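Putative TetR family transcriptional regulator (Streptomyces coelicolor A3, PDB 3BQY) probably acts as a TetR-family transcriptional regulator, binding DNA at cis-regulatory sites to control, most likely repress, transcription. Local coordinates at residues 3-12 with 42-53; 160-168 with 180-188. One frame throughout, in Å; residues are numbered along the deposited sequence. Where two conformers were deposited one is given.

How the interactions relate
Interaction 1 (3-12 with 42-53) and interaction 2 (160-168 with 180-188) follow one another in series along a chain of helices and loops, without strands, the first closing before the second opens. Their centres lie 36 Å apart, on opposite sides of the chain's centre, and their nearest atoms remain about 20 Å from each other. The first joins helix 4-18 to helix 46-57 within the TetR-family DNA-binding region; the second joins helix 161-167 to the end of helix 174-183 in the TetR-like C-terminal region, where the second subunit also packs. This division is consistent with a DNA-binding end and a separate C-terminal region that, as in TetR relatives, forms the dimer.

Interaction 1 (3-12 with 42-53); sequences DRARTVQTAL and YFAAKQDLLTAM
R4 and Y42 meet where the first helix of the TetR-type DNA-binding domain passes the end of the predicted helix-turn-helix, and the two segments bury 579 Å² between them. In the conformer of R4 given here, one of two modelled, NE donates to the carbonyl O of Y42 at 2.8 Å with an N-H...O angle of 164°, and this oxygen lies at the guanidinium edge, in its plane; NH1 adds a weak second bond to the same atom. The R4 chain runs extended from CG to NE, its CG beside the Y42 ring, and guanidinium and ring planes are nearly perpendicular.

The F43 ring lies among L49, T7 and V8. It takes L49 CD1 over one face, while the R4 carbonyl O sits in plane at the edge. T7 approaches it from the opposite direction, CG2 reaching F43 CE2 at 3.5 Å, and V8 crosses at about a right angle, CG2 meeting F43 CZ. The two branches of V8 divide the work: with CG1 anti to the backbone N, CG2 serves F43 and A52 CB, and CG1 lies 4.0 Å from CG of selenomethionine M53.

Helices 4-12 and 46-53 cross at -85°, so their contact is local. Beyond V8, L49 and M53 meet A11, and M53 slides past L12 in the opposite direction. SE of M53 lies 3.8 Å from A11 CB, and the bend at chi3 (74°) carries CE to 3.9 Å from L12 CD2.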
loop_
_atom_site.group_PDB
_atom_site.type_symbol
_atom_site.label_atom_id
_atom_site.label_comp_id
_atom_site.label_asym_id
_atom_site.label_seq_id
_atom_site.Cartn_x
_atom_site.Cartn_y
_atom_site.Cartn_z
ATOM N N ASP A 3 -17.102 -10.856 24.520
ATOM C CA ASP A 3 -18.270 -10.551 23.634
ATOM C C ASP A 3 -17.803 -9.700 22.464
ATOM O O ASP A 3 -18.052 -10.053 21.309
ATOM C CB ASP A 3 -19.392 -9.856 24.404
ATOM C CG ASP A 3 -20.766 -10.497 24.164
ATOM O OD1 ASP A 3 -21.777 -9.816 24.412
ATOM O OD2 ASP A 3 -20.850 -11.680 23.754
ATOM N N ARG A 4 -17.146 -8.576 22.760
ATOM C CA ARG A 4 -16.440 -7.839 21.718
ATOM C C ARG A 4 -15.362 -8.734 21.120
ATOM O O ARG A 4 -15.240 -8.813 19.894
ATOM C CB ARG A 4 -15.841 -6.522 22.226
ATOM C CG ARG A 4 -16.779 -5.328 22.089
ATOM C CD ARG A 4 -16.029 -4.005 22.030
ATOM N NE ARG A 4 -16.937 -2.868 22.169
ATOM C CZ ARG A 4 -17.138 -2.199 23.304
ATOM N NH1 ARG A 4 -17.992 -1.184 23.336
ATOM N NH2 ARG A 4 -16.482 -2.534 24.411
ATOM N N ALA A 5 -14.621 -9.432 21.983
ATOM C CA ALA A 5 -13.522 -10.315 21.571
ATOM C C ALA A 5 -13.987 -11.480 20.693
ATOM O O ALA A 5 -13.322 -11.818 19.696
ATOM C CB ALA A 5 -12.773 -10.838 22.798
ATOM N N ARG A 6 -15.118 -12.075 21.080
ATOM C CA ARG A 6 -15.712 -13.197 20.360
ATOM C C ARG A 6 -16.270 -12.752 19.012
ATOM O O ARG A 6 -16.192 -13.493 18.023
ATOM C CB ARG A 6 -16.811 -13.847 21.202
ATOM C CG ARG A 6 -16.320 -14.386 22.535
ATOM C CD ARG A 6 -17.443 -15.025 23.343
ATOM N NE ARG A 6 -16.946 -15.582 24.599
ATOM C CZ ARG A 6 -17.714 -16.045 25.582
ATOM N NH1 ARG A 6 -19.039 -16.023 25.479
ATOM N NH2 ARG A 6 -17.154 -16.532 26.682
ATOM N N THR A 7 -16.836 -11.544 18.987
ATOM C CA THR A 7 -17.308 -10.923 17.760
ATOM C C THR A 7 -16.147 -10.673 16.807
ATOM O O THR A 7 -16.257 -10.966 15.617
ATOM C CB THR A 7 -18.054 -9.624 18.049
ATOM O OG1 THR A 7 -19.186 -9.936 18.866
ATOM C CG2 THR A 7 -18.554 -8.976 16.772
ATOM N N VAL A 8 -15.026 -10.162 17.329
ATOM C CA VAL A 8 -13.844 -9.940 16.495
ATOM C C VAL A 8 -13.319 -11.264 15.910
ATOM O O VAL A 8 -12.959 -11.334 14.734
ATOM C CB VAL A 8 -12.707 -9.211 17.267
ATOM C CG1 VAL A 8 -11.407 -9.200 16.427
ATOM C CG2 VAL A 8 -13.142 -7.764 17.600
ATOM N N GLN A 9 -13.303 -12.312 16.725
ATOM C CA GLN A 9 -12.822 -13.611 16.261
ATOM C C GLN A 9 -13.727 -14.181 15.168
ATOM O O GLN A 9 -13.251 -14.683 14.162
ATOM C CB GLN A 9 -12.705 -14.604 17.423
ATOM C CG GLN A 9 -11.987 -15.893 17.035
ATOM C CD GLN A 9 -10.613 -15.646 16.396
ATOM O OE1 GLN A 9 -9.686 -15.180 17.059
ATOM N NE2 GLN A 9 -10.488 -15.947 15.097
ATOM N N THR A 10 -15.030 -14.104 15.380
ATOM C CA THR A 10 -16.001 -14.560 14.376
ATOM C C THR A 10 -15.837 -13.794 13.051
ATOM O O THR A 10 -15.840 -14.396 11.967
ATOM C CB THR A 10 -17.434 -14.492 14.920
ATOM O OG1 THR A 10 -17.529 -15.346 16.070
ATOM C CG2 THR A 10 -18.454 -14.977 13.873
ATOM N N ALA A 11 -15.661 -12.478 13.150
ATOM C CA ALA A 11 -15.425 -11.634 11.991
ATOM C C ALA A 11 -14.149 -12.025 11.237
ATOM O O ALA A 11 -14.161 -12.129 10.008
ATOM C CB ALA A 11 -15.415 -10.158 12.399
ATOM N N LEU A 12 -13.058 -12.287 11.966
ATOM C CA LEU A 12 -11.830 -12.789 11.353
ATOM C C LEU A 12 -12.035 -14.156 10.669
ATOM O O LEU A 12 -11.457 -14.407 9.607
ATOM C CB LEU A 12 -10.695 -12.883 12.396
ATOM C CG LEU A 12 -10.210 -11.504 12.901
ATOM C CD1 LEU A 12 -9.342 -11.693 14.135
ATOM C CD2 LEU A 12 -9.448 -10.725 11.820
ATOM N N TYR A 42 -22.110 -3.256 20.445
ATOM C CA TYR A 42 -20.674 -3.468 20.684
ATOM C C TYR A 42 -19.786 -2.644 19.766
ATOM O O TYR A 42 -18.711 -2.206 20.167
ATOM C CB TYR A 42 -20.326 -4.964 20.603
ATOM C CG TYR A 42 -21.020 -5.738 21.696
ATOM C CD1 TYR A 42 -20.478 -5.795 22.995
ATOM C CD2 TYR A 42 -22.249 -6.364 21.462
ATOM C CE1 TYR A 42 -21.139 -6.482 24.025
ATOM C CE2 TYR A 42 -22.913 -7.051 22.478
ATOM C CZ TYR A 42 -22.355 -7.106 23.757
ATOM O OH TYR A 42 -23.025 -7.788 24.761
ATOM N N PHE A 43 -20.242 -2.432 18.536
ATOM C CA PHE A 43 -19.509 -1.644 17.558
ATOM C C PHE A 43 -20.475 -0.673 16.907
ATOM O O PHE A 43 -21.368 -1.100 16.180
ATOM C CB PHE A 43 -18.890 -2.558 16.488
ATOM C CG PHE A 43 -17.956 -3.572 17.048
ATOM C CD1 PHE A 43 -16.653 -3.225 17.359
ATOM C CD2 PHE A 43 -18.395 -4.864 17.312
ATOM C CE1 PHE A 43 -15.781 -4.164 17.914
ATOM C CE2 PHE A 43 -17.534 -5.805 17.853
ATOM C CZ PHE A 43 -16.222 -5.454 18.145
ATOM N N ALA A 44 -20.278 0.619 17.137
ATOM C CA ALA A 44 -21.200 1.639 16.623
ATOM C C ALA A 44 -21.317 1.616 15.096
ATOM O O ALA A 44 -22.369 1.943 14.544
ATOM C CB ALA A 44 -20.790 3.028 17.105
ATOM N N ALA A 45 -20.230 1.224 14.426
ATOM C CA ALA A 45 -20.187 1.162 12.975
ATOM C C ALA A 45 -19.264 0.022 12.550
ATOM O O ALA A 45 -18.439 -0.447 13.350
ATOM C CB ALA A 45 -19.688 2.481 12.409
ATOM N N LYS A 46 -19.405 -0.419 11.306
ATOM C CA LYS A 46 -18.522 -1.455 10.761
ATOM C C LYS A 46 -17.049 -1.029 10.808
ATOM O O LYS A 46 -16.183 -1.855 11.088
ATOM C CB LYS A 46 -18.915 -1.882 9.334
ATOM C CG LYS A 46 -18.119 -3.148 8.889
ATOM C CD LYS A 46 -18.585 -3.679 7.536
ATOM C CE LYS A 46 -18.273 -2.718 6.423
ATOM N NZ LYS A 46 -18.350 -3.432 5.109
ATOM N N GLN A 47 -16.764 0.254 10.606
ATOM C CA GLN A 47 -15.378 0.730 10.666
ATOM C C GLN A 47 -14.749 0.480 12.063
ATOM O O GLN A 47 -13.544 0.234 12.169
ATOM C CB GLN A 47 -15.257 2.194 10.183
ATOM C CG GLN A 47 -14.933 3.238 11.253
ATOM C CD GLN A 47 -14.877 4.679 10.739
ATOM O OE1 GLN A 47 -14.954 4.952 9.530
ATOM N NE2 GLN A 47 -14.744 5.616 11.673
ATOM N N ASP A 48 -15.568 0.529 13.115
ATOM C CA ASP A 48 -15.122 0.251 14.490
ATOM C C ASP A 48 -14.773 -1.230 14.649
ATOM O O ASP A 48 -13.754 -1.585 15.249
ATOM C CB ASP A 48 -16.193 0.656 15.514
ATOM C CG ASP A 48 -16.503 2.158 15.472
ATOM O OD1 ASP A 48 -15.558 2.962 15.464
ATOM O OD2 ASP A 48 -17.690 2.540 15.432
ATOM N N LEU A 49 -15.599 -2.095 14.092
ATOM C CA LEU A 49 -15.258 -3.517 14.031
ATOM C C LEU A 49 -13.940 -3.739 13.248
ATOM O O LEU A 49 -13.048 -4.441 13.730
ATOM C CB LEU A 49 -16.407 -4.330 13.411
ATOM C CG LEU A 49 -16.087 -5.799 13.092
ATOM C CD1 LEU A 49 -15.895 -6.616 14.394
ATOM C CD2 LEU A 49 -17.174 -6.381 12.203
ATOM N N LEU A 50 -13.825 -3.162 12.058
ATOM C CA LEU A 50 -12.595 -3.298 11.251
ATOM C C LEU A 50 -11.362 -2.814 11.991
ATOM O O LEU A 50 -10.303 -3.466 11.946
ATOM C CB LEU A 50 -12.728 -2.580 9.900
ATOM C CG LEU A 50 -13.748 -3.248 8.948
ATOM C CD1 LEU A 50 -14.063 -2.291 7.808
ATOM C CD2 LEU A 50 -13.267 -4.576 8.432
ATOM N N THR A 51 -11.502 -1.696 12.697
ATOM C CA THR A 51 -10.411 -1.134 13.487
ATOM C C THR A 51 -9.984 -2.141 14.578
ATOM O O THR A 51 -8.791 -2.398 14.769
ATOM C CB THR A 51 -10.828 0.244 14.041
ATOM O OG1 THR A 51 -10.950 1.161 12.938
ATOM C CG2 THR A 51 -9.824 0.780 15.061
ATOM N N ALA A 52 -10.963 -2.738 15.258
ATOM C CA ALA A 52 -10.691 -3.743 16.292
ATOM C C ALA A 52 -10.026 -5.014 15.724
ATOM O O ALA A 52 -9.109 -5.575 16.344
ATOM C CB ALA A 52 -11.986 -4.082 17.089
HETATM N N MSE A 53 -10.462 -5.424 14.534
HETATM C CA MSE A 53 -9.856 -6.530 13.808
HETATM C C MSE A 53 -8.386 -6.263 13.484
HETATM O O MSE A 53 -7.525 -7.113 13.752
HETATM C CB MSE A 53 -10.648 -6.827 12.534
HETATM C CG MSE A 53 -12.027 -7.488 12.823
HETATM SE SE MSE A 53 -13.202 -7.347 11.263
HETATM C CE MSE A 53 -12.301 -8.690 10.192
#

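Interaction 2 (160-168 with 180-188). With PO4 (phosphate ion), chain C.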
loop_
_atom_site.group_PDB
_atom_site.type_symbol
_atom_site.label_atom_id
_atom_site.label_comp_id
_atom_site.label_asym_id
_atom_site.label_seq_id
_atom_site.Cartn_x
_atom_site.Cartn_y
_atom_site.Cartn_z
ATOM N N ASP A 160 0.284 -7.640 -11.222
ATOM C CA ASP A 160 0.013 -9.041 -10.953
ATOM C C ASP A 160 0.869 -9.880 -11.907
ATOM O O ASP A 160 0.829 -9.697 -13.134
ATOM C CB ASP A 160 -1.479 -9.327 -11.135
ATOM C CG ASP A 160 -1.870 -10.762 -10.765
ATOM O OD1 ASP A 160 -1.152 -11.717 -11.121
ATOM O OD2 ASP A 160 -2.930 -10.941 -10.149
ATOM N N GLU A 161 1.676 -10.752 -11.303
ATOM C CA GLU A 161 2.504 -11.747 -11.996
ATOM C C GLU A 161 1.885 -12.355 -13.263
ATOM O O GLU A 161 2.429 -12.179 -14.358
ATOM C CB GLU A 161 2.927 -12.863 -11.024
ATOM C CG GLU A 161 2.168 -12.883 -9.692
ATOM C CD GLU A 161 1.440 -14.190 -9.449
ATOM O OE1 GLU A 161 1.311 -15.005 -10.400
ATOM O OE2 GLU A 161 0.977 -14.395 -8.304
ATOM N N ALA A 162 0.756 -13.044 -13.126
ATOM C CA ALA A 162 0.125 -13.726 -14.273
ATOM C C ALA A 162 -0.320 -12.737 -15.364
ATOM O O ALA A 162 -0.109 -12.968 -16.559
ATOM C CB ALA A 162 -1.035 -14.571 -13.814
ATOM N N THR A 163 -0.924 -11.636 -14.929
ATOM C CA THR A 163 -1.417 -10.586 -15.818
ATOM C C THR A 163 -0.287 -10.014 -16.713
ATOM O O THR A 163 -0.453 -9.902 -17.938
ATOM C CB THR A 163 -2.133 -9.481 -14.997
ATOM O OG1 THR A 163 -3.055 -10.100 -14.088
ATOM C CG2 THR A 163 -2.911 -8.524 -15.905
ATOM N N LEU A 164 0.850 -9.685 -16.090
ATOM C CA LEU A 164 2.070 -9.279 -16.801
ATOM C C LEU A 164 2.455 -10.207 -17.952
ATOM O O LEU A 164 2.577 -9.762 -19.094
ATOM C CB LEU A 164 3.236 -9.094 -15.829
ATOM C CG LEU A 164 3.426 -7.596 -15.652
ATOM C CD1 LEU A 164 4.226 -7.208 -14.407
ATOM C CD2 LEU A 164 4.103 -7.082 -16.898
ATOM N N ARG A 165 2.597 -11.500 -17.655
ATOM C CA ARG A 165 2.955 -12.507 -18.665
ATOM C C ARG A 165 2.198 -12.402 -19.992
ATOM O O ARG A 165 2.808 -12.448 -21.058
ATOM C CB ARG A 165 2.811 -13.931 -18.106
ATOM C CG ARG A 165 2.692 -15.017 -19.196
ATOM C CD ARG A 165 3.264 -16.370 -18.770
ATOM N NE ARG A 165 4.651 -16.252 -18.315
ATOM C CZ ARG A 165 5.050 -16.436 -17.058
ATOM N NH1 ARG A 165 4.176 -16.775 -16.107
ATOM N NH2 ARG A 165 6.335 -16.289 -16.757
ATOM N N GLU A 166 0.882 -12.261 -19.932
ATOM C CA GLU A 166 0.054 -12.335 -21.151
ATOM C C GLU A 166 0.086 -11.043 -21.947
ATOM O O GLU A 166 0.012 -11.060 -23.168
ATOM C CB GLU A 166 -1.396 -12.676 -20.801
ATOM C CG GLU A 166 -1.528 -13.440 -19.503
ATOM C CD GLU A 166 -2.903 -13.308 -18.900
ATOM O OE1 GLU A 166 -3.109 -12.384 -18.069
ATOM O OE2 GLU A 166 -3.775 -14.120 -19.277
ATOM N N ALA A 167 0.199 -9.912 -21.248
ATOM C CA ALA A 167 0.240 -8.614 -21.930
ATOM C C ALA A 167 1.596 -8.359 -22.612
ATOM O O ALA A 167 1.695 -7.590 -23.558
ATOM C CB ALA A 167 -0.091 -7.519 -20.961
ATOM N N VAL A 168 2.626 -9.048 -22.136
ATOM C CA VAL A 168 3.996 -8.772 -22.547
ATOM C C VAL A 168 4.427 -9.544 -23.803
ATOM O O VAL A 168 4.002 -10.672 -24.045
ATOM C CB VAL A 168 4.953 -8.967 -21.340
ATOM C CG1 VAL A 168 6.373 -9.158 -21.749
ATOM C CG2 VAL A 168 4.841 -7.778 -20.406
ATOM N N LEU A 180 10.753 -11.472 -17.207
ATOM C CA LEU A 180 9.519 -12.230 -16.908
ATOM C C LEU A 180 9.648 -13.335 -15.865
ATOM O O LEU A 180 8.754 -13.491 -15.045
ATOM C CB LEU A 180 8.891 -12.848 -18.172
ATOM C CG LEU A 180 7.624 -12.240 -18.775
ATOM C CD1 LEU A 180 6.935 -13.234 -19.729
ATOM C CD2 LEU A 180 6.623 -11.733 -17.727
ATOM N N PRO A 181 10.715 -14.139 -15.906
ATOM C CA PRO A 181 10.780 -15.125 -14.812
ATOM C C PRO A 181 10.629 -14.514 -13.399
ATOM O O PRO A 181 9.893 -15.064 -12.539
ATOM C CB PRO A 181 12.169 -15.751 -14.993
ATOM C CG PRO A 181 12.419 -15.647 -16.502
ATOM C CD PRO A 181 11.825 -14.295 -16.867
ATOM N N VAL A 182 11.312 -13.385 -13.164
ATOM C CA VAL A 182 11.294 -12.732 -11.891
ATOM C C VAL A 182 9.919 -12.084 -11.645
ATOM O O VAL A 182 9.356 -12.228 -10.561
ATOM C CB VAL A 182 12.426 -11.648 -11.800
ATOM C CG1 VAL A 182 12.597 -11.160 -10.369
ATOM C CG2 VAL A 182 13.774 -12.194 -12.343
ATOM N N LEU A 183 9.401 -11.341 -12.624
ATOM C CA LEU A 183 8.114 -10.624 -12.507
ATOM C C LEU A 183 6.913 -11.520 -12.200
ATOM O O LEU A 183 6.000 -11.115 -11.463
ATOM C CB LEU A 183 7.800 -9.838 -13.783
ATOM C CG LEU A 183 8.716 -8.672 -14.130
ATOM C CD1 LEU A 183 8.379 -8.177 -15.521
ATOM C CD2 LEU A 183 8.610 -7.533 -13.126
ATOM N N THR A 184 6.911 -12.720 -12.781
ATOM C CA THR A 184 5.799 -13.660 -12.639
ATOM C C THR A 184 6.070 -14.699 -11.551
ATOM O O THR A 184 5.275 -15.631 -11.361
ATOM C CB THR A 184 5.500 -14.387 -13.971
ATOM O OG1 THR A 184 6.651 -15.145 -14.388
ATOM C CG2 THR A 184 5.140 -13.378 -15.046
ATOM N N SER A 185 7.206 -14.542 -10.862
ATOM C CA SER A 185 7.594 -15.410 -9.739
ATOM C C SER A 185 6.475 -15.422 -8.680
ATOM O O SER A 185 5.892 -14.377 -8.364
ATOM C CB SER A 185 8.892 -14.849 -9.121
ATOM O OG SER A 185 9.566 -15.763 -8.272
ATOM N N THR A 186 6.160 -16.581 -8.128
ATOM C CA THR A 186 5.242 -16.587 -6.987
ATOM C C THR A 186 6.002 -16.444 -5.663
ATOM O O THR A 186 5.430 -16.651 -4.576
ATOM C CB THR A 186 4.348 -17.833 -6.959
ATOM O OG1 THR A 186 5.166 -19.011 -6.993
ATOM C CG2 THR A 186 3.375 -17.820 -8.140
ATOM N N ASP A 187 7.288 -16.079 -5.755
ATOM C CA ASP A 187 8.130 -15.916 -4.564
ATOM C C ASP A 187 7.988 -14.528 -3.981
ATOM O O ASP A 187 8.908 -13.711 -4.045
ATOM C CB ASP A 187 9.601 -16.183 -4.870
ATOM C CG ASP A 187 10.382 -16.598 -3.627
ATOM O OD1 ASP A 187 9.935 -16.289 -2.460
ATOM O OD2 ASP A 187 11.451 -17.230 -3.840
ATOM N N PHE A 188 6.821 -14.263 -3.417
ATOM C CA PHE A 188 6.556 -12.971 -2.777
ATOM C C PHE A 188 7.490 -12.690 -1.611
ATOM O O PHE A 188 7.871 -11.538 -1.361
ATOM C CB PHE A 188 5.128 -12.923 -2.284
ATOM C CG PHE A 188 4.126 -12.913 -3.386
ATOM C CD1 PHE A 188 3.984 -11.789 -4.188
ATOM C CD2 PHE A 188 3.318 -14.025 -3.617
ATOM C CE1 PHE A 188 3.040 -11.765 -5.213
ATOM C CE2 PHE A 188 2.377 -14.012 -4.636
ATOM C CZ PHE A 188 2.247 -12.880 -5.437
HETATM P P PO4 C . 12.527 -13.670 -7.540
HETATM O O1 PO4 C . 12.569 -15.000 -6.824
HETATM O O2 PO4 C . 12.085 -12.614 -6.550
HETATM O O3 PO4 C . 13.892 -13.310 -8.069
HETATM O O4 PO4 C . 11.546 -13.757 -8.663
HETATM O O HOH W 1 3.479 -17.242 -11.622
#
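T184 holds OG1 between its backbone N and carbonyl carbon (chi1 61°), and R165 has CG anti to its own N and a chain bent at chi3 (-54°); together these bring the guanidinium to the threonine. NH2 of R165 lies 2.6 Å from T184 OG1, a weak hydrogen bond because the N-H...O angle is only 127°. The side chains cross at about a right angle, and T184 CG2 stands over one guanidinium face, offset toward the rim. OG1 also donates to L180 O at 2.8 Å, from above the carbonyl plane, and T184 N reaches the same oxygen from the opposite face, so L180 O is held by two donors. A valine here, lacking the hydroxyl, would probably leave R165 NH2 without this mate, the guanidinium freer to turn, and L180 O with just the backbone N bond of the two described.

E161 comes closest in backbone terms, its CA 3.9 Å from that of T184. Its CB packs on T184 CA, while OE2 approaches F188 CZ at 3.5 Å, carboxylate and ring planes inclined to each other. L180 CD2 lies 3.9 Å from R165 CA.

A phosphate, most likely picked up from the crystallisation solution, sits by S185 and is also bound by R131 of the second subunit. Surface packing of the short helix 161-167 against the end of helix 174-183, beside the subunit interface, belongs to the all-helical C-terminal domain of a TetR-like regulator.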